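Local structure of guanylate kinase (Coxiella burnetii, 3TR0) at residues K87-V90 against L91-K95. The protein is a guanylate kinase that uses ATP to phosphorylate GMP to GDP and is thought to be essential for recycling GMP. Residues are numbered along the deposited sequence; the frame is centred on the assembly and turned at random.
Sequences KDWV and LRQLK
The side chain of Gln-93 lies over the indole face of Trp-89, one turn back along helix 87-95, in an i to i+4 CH-pi contact beside an i to i+4 salt bridge from Asp-88 to Arg-92. In this P-loop kinase fold the helix links strand 81-86, in the mixed sheet of the GMP-binding region, to strand 99-103 of the parallel core sheet. The backbone is regular alpha helix, with Leu-91 N 3.2 Å from Lys-87 O and Leu-94 N 3.0 Å from Val-90 O. CG of Gln-93 sits squarely over the six-membered ring of Trp-89, 3.4 Å from its centroid. A bend at chi2 (-49°) folds the amide back across the indole, the two planes 24° apart, and brings NE2 over the same face, where it also makes a weak hydrogen bond to Trp-89 O. That carbonyl thus receives both the backbone and side-chain N-H of Gln-93, while Gln-93 OE1 takes a weak hydrogen bond from NH1 of Arg-98. Trp-89 and Gln-93 both touch Lys-35 and Val-100, packing this side of the helix on the core sheet; Val-90 and Lys-87 reach Leu-73 of strand 72-78. At the start of the helix the carboxylate of Glu-86 accepts hydrogen bonds from the backbone N of Asp-88 and Trp-89. On the outer side, the Arg-92 guanidinium stands almost perpendicular to the indole, with NH2 3.6 Å from Trp-89 CD1. Its NH1 pairs with Asp-88 OD2 at 2.6 Å in a salt bridge whose hydrogen bond is weak, bent to 127°, with the oxygen near the guanidinium plane.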
ATOM      1  N   LYS A  87      23.169   0.858  13.608  1.00 28.93           N
ATOM      2  CA  LYS A  87      22.211  -0.221  13.829  1.00 24.81           C
ATOM      3  C   LYS A  87      21.354  -0.054  15.082  1.00 22.75           C
ATOM      4  O   LYS A  87      20.147  -0.291  15.055  1.00 24.03           O
ATOM      5  CB  LYS A  87      22.937  -1.566  13.896  1.00 36.09           C
ATOM      6  CG  LYS A  87      22.002  -2.748  14.099  1.00 47.49           C
ATOM      7  CD  LYS A  87      22.761  -3.995  14.504  1.00 58.97           C
ATOM      8  CE  LYS A  87      23.485  -3.788  15.824  1.00 75.85           C
ATOM      9  NZ  LYS A  87      24.225  -5.007  16.254  1.00 86.59           N
ATOM     10  N   ASP A  88      21.978   0.334  16.188  1.00 26.37           N
ATOM     11  CA  ASP A  88      21.279   0.325  17.467  1.00 25.16           C
ATOM     12  C   ASP A  88      20.128   1.324  17.525  1.00 26.77           C
ATOM     13  O   ASP A  88      19.063   1.024  18.070  1.00 26.77           O
ATOM     14  CB  ASP A  88      22.250   0.549  18.627  1.00 29.63           C
ATOM     15  CG  ASP A  88      21.690   0.067  19.944  1.00 38.34           C
ATOM     16  OD1 ASP A  88      21.468  -1.155  20.080  1.00 47.26           O
ATOM     17  OD2 ASP A  88      21.462   0.903  20.839  1.00 47.73           O
ATOM     18  N   TRP A  89      20.331   2.510  16.965  1.00 19.41           N
ATOM     19  CA  TRP A  89      19.281   3.518  16.997  1.00 27.48           C
ATOM     20  C   TRP A  89      18.029   3.018  16.286  1.00 26.72           C
ATOM     21  O   TRP A  89      16.915   3.207  16.765  1.00 22.30           O
ATOM     22  CB  TRP A  89      19.752   4.824  16.364  1.00 27.06           C
ATOM     23  CG  TRP A  89      18.692   5.878  16.363  1.00 26.47           C
ATOM     24  CD1 TRP A  89      18.478   6.825  17.321  1.00 30.64           C
ATOM     25  CD2 TRP A  89      17.687   6.083  15.363  1.00 29.67           C
ATOM     26  NE1 TRP A  89      17.407   7.613  16.976  1.00 26.19           N
ATOM     27  CE2 TRP A  89      16.905   7.180  15.777  1.00 26.78           C
ATOM     28  CE3 TRP A  89      17.378   5.451  14.155  1.00 25.90           C
ATOM     29  CZ2 TRP A  89      15.837   7.663  15.024  1.00 25.18           C
ATOM     30  CZ3 TRP A  89      16.311   5.930  13.409  1.00 23.30           C
ATOM     31  CH2 TRP A  89      15.554   7.023  13.847  1.00 22.10           C
ATOM     32  N   VAL A  90      18.222   2.373  15.143  1.00 20.08           N
ATOM     33  CA  VAL A  90      17.103   1.857  14.361  1.00 19.20           C
ATOM     34  C   VAL A  90      16.321   0.808  15.154  1.00 25.22           C
ATOM     35  O   VAL A  90      15.095   0.865  15.242  1.00 22.33           O
ATOM     36  CB  VAL A  90      17.589   1.247  13.035  1.00 20.46           C
ATOM     37  CG1 VAL A  90      16.456   0.506  12.343  1.00 18.75           C
ATOM     38  CG2 VAL A  90      18.150   2.332  12.122  1.00 21.11           C
ATOM     39  N   LEU A  91      17.037  -0.139  15.746  1.00 22.03           N
ATOM     40  CA  LEU A  91      16.386  -1.200  16.502  1.00 25.52           C
ATOM     41  C   LEU A  91      15.648  -0.672  17.733  1.00 25.83           C
ATOM     42  O   LEU A  91      14.604  -1.200  18.102  1.00 23.00           O
ATOM     43  CB  LEU A  91      17.384  -2.296  16.882  1.00 27.73           C
ATOM     44  CG  LEU A  91      18.056  -2.980  15.691  1.00 26.89           C
ATOM     45  CD1 LEU A  91      18.927  -4.139  16.156  1.00 37.39           C
ATOM     46  CD2 LEU A  91      17.009  -3.459  14.686  1.00 24.69           C
ATOM     47  N   ARG A  92      16.185   0.366  18.370  1.00 19.74           N
ATOM     48  CA  ARG A  92      15.479   1.004  19.479  1.00 24.19           C
ATOM     49  C   ARG A  92      14.130   1.576  19.037  1.00 23.70           C
ATOM     50  O   ARG A  92      13.126   1.443  19.745  1.00 25.84           O
ATOM     51  CB  ARG A  92      16.327   2.098  20.125  1.00 28.08           C
ATOM     52  CG  ARG A  92      17.534   1.576  20.872  1.00 31.52           C
ATOM     53  CD  ARG A  92      17.998   2.560  21.938  1.00 31.22           C
ATOM     54  NE  ARG A  92      18.298   3.890  21.406  1.00 31.52           N
ATOM     55  CZ  ARG A  92      19.450   4.227  20.837  1.00 36.64           C
ATOM     56  NH1 ARG A  92      20.415   3.329  20.702  1.00 41.62           N
ATOM     57  NH2 ARG A  92      19.638   5.462  20.392  1.00 38.50           N
ATOM     58  N   GLN A  93      14.114   2.209  17.867  1.00 24.07           N
ATOM     59  CA  GLN A  93      12.888   2.781  17.314  1.00 24.47           C
ATOM     60  C   GLN A  93      11.857   1.705  17.011  1.00 27.35           C
ATOM     61  O   GLN A  93      10.681   1.844  17.355  1.00 23.82           O
ATOM     62  CB  GLN A  93      13.185   3.576  16.038  1.00 20.01           C
ATOM     63  CG  GLN A  93      14.253   4.636  16.203  1.00 28.10           C
ATOM     64  CD  GLN A  93      14.021   5.517  17.414  1.00 37.27           C
ATOM     65  OE1 GLN A  93      12.916   6.004  17.640  1.00 32.03           O
ATOM     66  NE2 GLN A  93      15.069   5.723  18.206  1.00 33.98           N
ATOM     67  N   LEU A  94      12.299   0.635  16.358  1.00 21.08           N
ATOM     68  CA  LEU A  94      11.404  -0.479  16.043  1.00 23.12           C
ATOM     69  C   LEU A  94      10.815  -1.075  17.319  1.00 24.01           C
ATOM     70  O   LEU A  94       9.620  -1.378  17.384  1.00 27.06           O
ATOM     71  CB  LEU A  94      12.148  -1.554  15.254  1.00 18.68           C
ATOM     72  CG  LEU A  94      12.623  -1.138  13.861  1.00 20.99           C
ATOM     73  CD1 LEU A  94      13.381  -2.278  13.193  1.00 22.71           C
ATOM     74  CD2 LEU A  94      11.448  -0.687  12.999  1.00 23.07           C
ATOM     75  N   LYS A  95      11.663  -1.237  18.331  1.00 26.40           N
ATOM     76  CA  LYS A  95      11.245  -1.758  19.629  1.00 26.94           C
ATOM     77  C   LYS A  95      10.173  -0.879  20.256  1.00 28.45           C
ATOM     78  O   LYS A  95       9.243  -1.372  20.892  1.00 29.82           O
ATOM     79  CB  LYS A  95      12.441  -1.835  20.579  1.00 30.25           C
ATOM     80  CG  LYS A  95      13.353  -3.030  20.369  1.00 50.40           C
ATOM     81  CD  LYS A  95      12.946  -4.195  21.259  1.00 64.64           C
ATOM     82  CE  LYS A  95      14.069  -5.215  21.379  1.00 75.39           C
ATOM     83  NZ  LYS A  95      13.659  -6.420  22.154  1.00 79.68           N
TER